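Local coordinates for protein bacterioferritin (Mycobacterium tuberculosis, PDB 3UOI) that probably stores iron, oxidising Fe(II) with dioxygen at a ferroxidase centre and depositing Fe(III) mineral inside a hollow, haem-containing shell of 24 subunits, at residues S31-Q34 with D35-F39; Y97-L100 with N101-K104; K124-A127 with D128-H132. One frame throughout, in Å; residues are numbered along the deposited sequence.

Contact 1 of 3, residues S31-Q34 with D35-F39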
loop_
_atom_site.group_PDB
_atom_site.type_symbol
_atom_site.label_atom_id
_atom_site.label_comp_id
_atom_site.label_asym_id
_atom_site.label_seq_id
_atom_site.Cartn_x
_atom_site.Cartn_y
_atom_site.Cartn_z
ATOM N N SER A 31 -4.999 44.925 9.510
ATOM C CA SER A 31 -4.177 43.753 9.275
ATOM C C SER A 31 -3.076 43.961 8.217
ATOM O O SER A 31 -1.973 43.529 8.395
ATOM C CB SER A 31 -5.008 42.508 9.027
ATOM O OG SER A 31 -5.184 42.258 7.713
ATOM N N LYS A 32 -3.400 44.631 7.132
ATOM C CA LYS A 32 -2.416 44.993 6.141
ATOM C C LYS A 32 -1.374 45.964 6.692
ATOM O O LYS A 32 -0.234 45.871 6.356
ATOM C CB LYS A 32 -3.057 45.617 4.934
ATOM C CG LYS A 32 -4.050 44.800 4.259
ATOM C CD LYS A 32 -3.558 43.492 3.786
ATOM C CE LYS A 32 -2.563 43.567 2.687
ATOM N NZ LYS A 32 -1.791 42.400 2.586
ATOM N N MET A 33 -1.821 46.927 7.482
ATOM C CA MET A 33 -0.955 47.893 8.094
ATOM C C MET A 33 -0.059 47.187 9.072
ATOM O O MET A 33 1.061 47.539 9.186
ATOM C CB MET A 33 -1.714 48.996 8.816
ATOM C CG MET A 33 -2.470 50.027 7.993
ATOM S SD MET A 33 -3.290 51.285 9.003
ATOM C CE MET A 33 -2.017 52.293 9.647
ATOM N N GLN A 34 -0.587 46.214 9.799
ATOM C CA GLN A 34 0.217 45.436 10.733
ATOM C C GLN A 34 1.271 44.605 9.997
ATOM O O GLN A 34 2.393 44.557 10.357
ATOM C CB GLN A 34 -0.635 44.603 11.673
ATOM C CG GLN A 34 -1.508 45.379 12.568
ATOM C CD GLN A 34 -2.608 44.599 13.260
ATOM O OE1 GLN A 34 -2.753 43.425 13.090
ATOM N NE2 GLN A 34 -3.365 45.273 14.062
ATOM N N ASP A 35 0.864 44.006 8.908
ATOM C CA ASP A 35 1.777 43.275 8.077
ATOM C C ASP A 35 2.875 44.150 7.497
ATOM O O ASP A 35 3.983 43.744 7.481
ATOM C CB ASP A 35 1.048 42.571 6.967
ATOM C CG ASP A 35 1.577 41.219 6.714
ATOM O OD1 ASP A 35 2.648 40.915 7.209
ATOM O OD2 ASP A 35 0.938 40.478 5.986
ATOM N N ASN A 36 2.531 45.338 7.034
ATOM C CA ASN A 36 3.457 46.325 6.494
ATOM C C ASN A 36 4.455 46.867 7.493
ATOM O O ASN A 36 5.566 47.127 7.134
ATOM C CB ASN A 36 2.770 47.444 5.737
ATOM C CG ASN A 36 3.744 48.521 5.241
ATOM O OD1 ASN A 36 4.753 48.253 4.665
ATOM N ND2 ASN A 36 3.403 49.737 5.486
ATOM N N TRP A 37 4.037 47.021 8.733
ATOM C CA TRP A 37 4.895 47.450 9.815
ATOM C C TRP A 37 5.889 46.314 10.194
ATOM O O TRP A 37 6.814 46.517 10.928
ATOM C CB TRP A 37 4.071 47.900 11.044
ATOM C CG TRP A 37 3.383 49.179 10.901
ATOM C CD1 TRP A 37 3.701 50.152 10.058
ATOM C CD2 TRP A 37 2.266 49.655 11.653
ATOM N NE1 TRP A 37 2.892 51.199 10.205
ATOM C CE2 TRP A 37 1.977 50.929 11.176
ATOM C CE3 TRP A 37 1.480 49.133 12.670
ATOM C CZ2 TRP A 37 0.937 51.697 11.683
ATOM C CZ3 TRP A 37 0.443 49.898 13.167
ATOM C CH2 TRP A 37 0.183 51.162 12.666
ATOM N N GLY A 38 5.625 45.130 9.664
ATOM C CA GLY A 38 6.325 43.920 9.987
ATOM C C GLY A 38 5.841 43.039 11.141
ATOM O O GLY A 38 6.469 42.089 11.469
ATOM N N PHE A 39 4.713 43.367 11.736
ATOM C CA PHE A 39 4.115 42.581 12.792
ATOM C C PHE A 39 3.276 41.474 12.142
ATOM O O PHE A 39 2.093 41.434 12.276
ATOM C CB PHE A 39 3.281 43.461 13.720
ATOM C CG PHE A 39 4.050 44.593 14.355
ATOM C CD1 PHE A 39 4.998 44.345 15.327
ATOM C CD2 PHE A 39 3.857 45.886 13.963
ATOM C CE1 PHE A 39 5.728 45.364 15.906
ATOM C CE2 PHE A 39 4.584 46.894 14.531
ATOM C CZ PHE A 39 5.531 46.622 15.505
#

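Contact 2 of 3, residues Y97-L100 with N101-K104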
loop_
_atom_site.group_PDB
_atom_site.type_symbol
_atom_site.label_atom_id
_atom_site.label_comp_id
_atom_site.label_asym_id
_atom_site.label_seq_id
_atom_site.Cartn_x
_atom_site.Cartn_y
_atom_site.Cartn_z
ATOM N N TYR A 97 -17.704 47.456 20.986
ATOM C CA TYR A 97 -18.531 48.002 22.053
ATOM C C TYR A 97 -19.785 48.646 21.490
ATOM O O TYR A 97 -20.826 48.489 22.028
ATOM C CB TYR A 97 -17.766 48.928 22.974
ATOM C CG TYR A 97 -17.083 48.223 24.109
ATOM C CD1 TYR A 97 -17.814 47.517 25.022
ATOM C CD2 TYR A 97 -15.743 48.300 24.297
ATOM C CE1 TYR A 97 -17.242 46.899 26.023
ATOM C CE2 TYR A 97 -15.162 47.664 25.297
ATOM C CZ TYR A 97 -15.913 46.965 26.176
ATOM O OH TYR A 97 -15.383 46.308 27.224
ATOM N N ASP A 98 -19.650 49.324 20.369
ATOM C CA ASP A 98 -20.782 49.880 19.700
ATOM C C ASP A 98 -21.729 48.766 19.336
ATOM O O ASP A 98 -22.862 48.914 19.517
ATOM C CB ASP A 98 -20.416 50.654 18.457
ATOM C CG ASP A 98 -20.073 52.057 18.732
ATOM O OD1 ASP A 98 -19.892 52.365 19.869
ATOM O OD2 ASP A 98 -19.943 52.843 17.812
ATOM N N VAL A 99 -21.242 47.636 18.885
ATOM C CA VAL A 99 -22.134 46.515 18.588
ATOM C C VAL A 99 -22.888 46.004 19.827
ATOM O O VAL A 99 -24.048 45.751 19.779
ATOM C CB VAL A 99 -21.400 45.345 17.893
ATOM C CG1 VAL A 99 -22.211 44.093 17.967
ATOM C CG2 VAL A 99 -21.183 45.673 16.503
ATOM N N LEU A 100 -22.191 45.882 20.932
ATOM C CA LEU A 100 -22.840 45.409 22.106
ATOM C C LEU A 100 -23.927 46.395 22.513
ATOM O O LEU A 100 -25.002 46.016 22.776
ATOM C CB LEU A 100 -21.844 45.168 23.199
ATOM C CG LEU A 100 -20.837 44.053 23.009
ATOM C CD1 LEU A 100 -20.000 43.985 24.234
ATOM C CD2 LEU A 100 -21.498 42.765 22.773
ATOM N N ASN A 101 -23.641 47.673 22.453
ATOM C CA ASN A 101 -24.598 48.666 22.807
ATOM C C ASN A 101 -25.859 48.576 21.933
ATOM O O ASN A 101 -26.919 48.712 22.431
ATOM C CB ASN A 101 -23.960 50.037 22.730
ATOM C CG ASN A 101 -22.890 50.280 23.825
ATOM O OD1 ASN A 101 -22.270 51.319 23.825
ATOM N ND2 ASN A 101 -22.685 49.348 24.719
ATOM N N ARG A 102 -25.722 48.380 20.643
ATOM C CA ARG A 102 -26.852 48.156 19.773
ATOM C C ARG A 102 -27.586 46.805 19.889
ATOM O O ARG A 102 -28.746 46.763 19.854
ATOM C CB ARG A 102 -26.499 48.487 18.299
ATOM C CG ARG A 102 -27.473 47.937 17.303
ATOM C CD ARG A 102 -27.087 48.190 15.865
ATOM N NE ARG A 102 -25.800 47.641 15.543
ATOM C CZ ARG A 102 -24.665 48.301 15.627
ATOM N NH1 ARG A 102 -24.640 49.556 15.993
ATOM N NH2 ARG A 102 -23.563 47.715 15.349
ATOM N N LEU A 103 -26.858 45.720 19.957
ATOM C CA LEU A 103 -27.375 44.373 20.100
ATOM C C LEU A 103 -28.061 43.965 21.427
ATOM O O LEU A 103 -28.923 43.134 21.420
ATOM C CB LEU A 103 -26.358 43.342 19.665
ATOM C CG LEU A 103 -25.933 43.553 18.227
ATOM C CD1 LEU A 103 -25.270 42.387 17.717
ATOM C CD2 LEU A 103 -27.080 43.919 17.388
ATOM N N LYS A 104 -27.603 44.513 22.548
ATOM C CA LYS A 104 -28.169 44.061 23.792
ATOM C C LYS A 104 -29.654 44.397 23.837
ATOM O O LYS A 104 -30.453 43.557 23.987
ATOM C CB LYS A 104 -27.477 44.671 24.958
ATOM C CG LYS A 104 -26.140 44.119 25.350
ATOM C CD LYS A 104 -25.477 45.187 26.128
ATOM C CE LYS A 104 -24.423 44.706 27.037
ATOM N NZ LYS A 104 -24.433 45.523 28.262
#

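Contact 3 of 3, residues K124-A127 with D128-H132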
loop_
_atom_site.group_PDB
_atom_site.type_symbol
_atom_site.label_atom_id
_atom_site.label_comp_id
_atom_site.label_asym_id
_atom_site.label_seq_id
_atom_site.Cartn_x
_atom_site.Cartn_y
_atom_site.Cartn_z
ATOM N N LYS A 124 -25.664 35.077 18.489
ATOM C CA LYS A 124 -24.370 34.549 18.088
ATOM C C LYS A 124 -23.325 35.615 17.869
ATOM O O LYS A 124 -22.238 35.493 18.337
ATOM C CB LYS A 124 -24.529 33.615 16.883
ATOM C CG LYS A 124 -25.373 32.497 17.243
ATOM C CD LYS A 124 -25.732 31.544 16.197
ATOM C CE LYS A 124 -26.122 30.258 16.862
ATOM N NZ LYS A 124 -27.119 29.425 16.178
ATOM N N ILE A 125 -23.703 36.685 17.220
ATOM C CA ILE A 125 -22.808 37.791 16.948
ATOM C C ILE A 125 -22.264 38.453 18.207
ATOM O O ILE A 125 -21.107 38.789 18.311
ATOM C CB ILE A 125 -23.489 38.825 16.086
ATOM C CG1 ILE A 125 -23.800 38.250 14.720
ATOM C CG2 ILE A 125 -22.703 40.097 16.040
ATOM C CD1 ILE A 125 -24.384 39.100 13.838
ATOM N N VAL A 126 -23.140 38.599 19.171
ATOM C CA VAL A 126 -22.805 39.152 20.431
ATOM C C VAL A 126 -21.778 38.310 21.150
ATOM O O VAL A 126 -20.867 38.835 21.746
ATOM C CB VAL A 126 -24.021 39.306 21.342
ATOM C CG1 VAL A 126 -23.578 39.213 22.754
ATOM C CG2 VAL A 126 -24.715 40.603 21.082
ATOM N N ALA A 127 -21.946 36.993 21.084
ATOM C CA ALA A 127 -20.992 36.124 21.735
ATOM C C ALA A 127 -19.593 36.276 21.109
ATOM O O ALA A 127 -18.577 36.418 21.795
ATOM C CB ALA A 127 -21.458 34.712 21.719
ATOM N N ASP A 128 -19.589 36.314 19.791
ATOM C CA ASP A 128 -18.365 36.451 19.069
ATOM C C ASP A 128 -17.679 37.774 19.396
ATOM O O ASP A 128 -16.515 37.793 19.660
ATOM C CB ASP A 128 -18.589 36.333 17.567
ATOM C CG ASP A 128 -19.161 34.977 17.126
ATOM O OD1 ASP A 128 -19.657 34.874 16.004
ATOM O OD2 ASP A 128 -19.149 34.037 17.889
ATOM N N GLU A 129 -18.436 38.863 19.414
ATOM C CA GLU A 129 -17.902 40.168 19.719
ATOM C C GLU A 129 -17.348 40.191 21.134
ATOM O O GLU A 129 -16.397 40.824 21.376
ATOM C CB GLU A 129 -18.910 41.285 19.508
ATOM C CG GLU A 129 -19.582 41.326 18.185
ATOM C CD GLU A 129 -18.634 41.666 17.065
ATOM O OE1 GLU A 129 -18.748 42.756 16.519
ATOM O OE2 GLU A 129 -17.779 40.849 16.759
ATOM N N GLU A 130 -17.984 39.506 22.055
ATOM C CA GLU A 130 -17.491 39.472 23.415
ATOM C C GLU A 130 -16.097 38.815 23.462
ATOM O O GLU A 130 -15.171 39.312 24.075
ATOM C CB GLU A 130 -18.479 38.776 24.345
ATOM C CG GLU A 130 -19.854 39.389 24.425
ATOM C CD GLU A 130 -20.773 38.725 25.431
ATOM O OE1 GLU A 130 -20.729 37.549 25.569
ATOM O OE2 GLU A 130 -21.530 39.359 26.063
ATOM N N GLU A 131 -15.976 37.730 22.722
ATOM C CA GLU A 131 -14.686 37.064 22.605
ATOM C C GLU A 131 -13.665 38.023 22.041
ATOM O O GLU A 131 -12.607 38.172 22.574
ATOM C CB GLU A 131 -14.783 35.799 21.746
ATOM C CG GLU A 131 -15.560 34.713 22.407
ATOM C CD GLU A 131 -15.191 33.298 21.991
ATOM O OE1 GLU A 131 -14.246 33.082 21.239
ATOM O OE2 GLU A 131 -15.869 32.382 22.455
ATOM N N HIS A 132 -14.035 38.752 21.024
ATOM C CA HIS A 132 -13.108 39.694 20.467
ATOM C C HIS A 132 -12.664 40.782 21.432
ATOM O O HIS A 132 -11.511 41.089 21.495
ATOM C CB HIS A 132 -13.737 40.365 19.290
ATOM C CG HIS A 132 -12.758 40.947 18.341
ATOM N ND1 HIS A 132 -13.132 41.542 17.170
ATOM C CD2 HIS A 132 -11.418 41.047 18.398
ATOM C CE1 HIS A 132 -12.066 41.979 16.541
ATOM N NE2 HIS A 132 -11.010 41.684 17.260
#

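Contact 1 of 3, residues S31-Q34 with D35-F39
F39 N donates to Q34 O over 2.9 Å, a six-residue closure that, with the shorter loop from G38 N to D35 O, makes a Schellman motif at the end of helix 7-36. The N-H...O angle of 133° shows that the closing bond is noticeably bent. G38 turns the chain out of the helix at a positive phi of 89°, which carries F39 N back to the carbonyl of Q34. One turn earlier, S31 O and K32 O still accept ordinary helical bonds from D35 N and N36 N.

M33 O does double duty, taking the bond from W37 N at 3.1 Å and lying over one face of the indole, 3.3 Å from W37 CG and displaced toward the rim of the ring. The M33 and W37 side chains run alongside each other, pointing the same way. Outside this turn, K145 of a second subunit makes a cation-pi contact with W37, and K32 NZ forms salt bridges with D62 and E58 of a third. The buried amide of Q34 is satisfied at both ends, OE1 by T46 and NE2 by Q88, which ties the helix end to helices 40-66 and 85-112. The thioether of M33 is extended to SD and then bent (chi3 72°), which sets its terminal methyl CE 3.6 Å from W37 CZ2.

Contact 2 of 3, residues Y97-L100 with N101-K104
The guanidinium of R102 has the backbone oxygen D98 O over one face, with NH1 4.0 Å from that oxygen. Obliquely to the group, neither squarely over it nor at its rim, comes the methyl V99 CG2, 3.3 Å from R102 NH2. The R102 chain runs out with CG opposite the backbone N, then bends at chi3 (58°), and this fold returns the charged end to the preceding turn instead of letting it run straight outward. Its NH2 is hydrogen-bonded to Q16 of helix 7-36, so the same nitrogen that meets the valine methyl also ties two helices together. The second flat group, the amide of N101, packs back on its own helix: its CG lies 3.3 Å from Y97 O, while the approach of ND2 to that oxygen is too poorly angled for a hydrogen bond.

V99 contributes both branches. While V99 CG2 faces the arginine, V99 CG1 meets L103 CD1 at 3.5 Å, the two apolar side chains lying side by side and pointing the same way. Beneath them L103 N donates to V99 O over 2.8 Å with an N-H...O angle of 171°, a nearly straight bond. L103 CG also rests 3.3 Å from V99 O, so bond and packing converge on one carbonyl. On the exposed flank, K104 lays its methylenes along L100 O, CG at 3.4 Å. Regular i to i+4 bonds join apolar V99, L100 and L103, turned to the neighbouring helices, with D98, N101 and K104 outside, as in the amphipathic helices of the ferritin-like four-helix bundle.

Contact 3 of 3, residues K124-A127 with D128-H132
The ExxH sequence of a ferritin-like diiron centre runs through this stretch of helix 116-146: E129 is predicted to bridge both iron sites and H132 to bind the second. E129 is seated against I125, one turn back. E129 N donates to I125 O over 2.9 Å, and E129 CG lies 3.0 Å from the same oxygen, a close methylene contact. With CG beside the backbone N (chi1 -52°) and a further bend at chi2 (-67°), the chain doubles over this carbonyl before reaching its carboxylate. I125 CG2 runs alongside, 4.0 Å from E129 CG, and the two side chains point the same way.

D128 sits similarly over K124 O, with CG 3.3 Å from it, beside the bond that D128 N gives to that carbonyl. Its OD1 is hydrogen-bonded to NE2 of H56, itself a predicted ligand of the first iron, which makes D128 a probable second-shell residue that orients the imidazole.

E130 repeats the pattern on another face of the helix. E130 CG comes within 2.9 Å of V126 O, a tight approach, and the extended E130 side chain passes at a slant across V126, with E130 OE2 3.9 Å from V126 CG1. The acid is buried, but OE1 is satisfied by a salt bridge to R63 and a hydrogen bond to T117, both of a neighbouring subunit. This stretch of helix thus faces two ways: E130 joins a neighbouring subunit, while E129 and H132 carry the ExxH half of what is consistent with a bacterioferritin ferroxidase site.

Overall arrangement
Contacts 2 and 3 lie about 10 Å apart between centres and touch through consecutive helices 85-112 and 116-146: L103 packs on I125 and V126, and V99 CG2 lies 3.8 Å from E129 OE1. Each has one flank in the bundle core and another carrying exposed residues, and both reach the same neighbouring subunit. Contact 1, mostly buried in the assembly, sits about 28 Å from contact 2 between centres, across the middle of the chain, and two other subunits cover it. Contact 1 closes a helix, with one bent bond from F39 N and a glycine at positive phi, whereas the other two are mid-helix turns: apolar with arginine in contact 2, acidic, with predicted iron ligands, in contact 3.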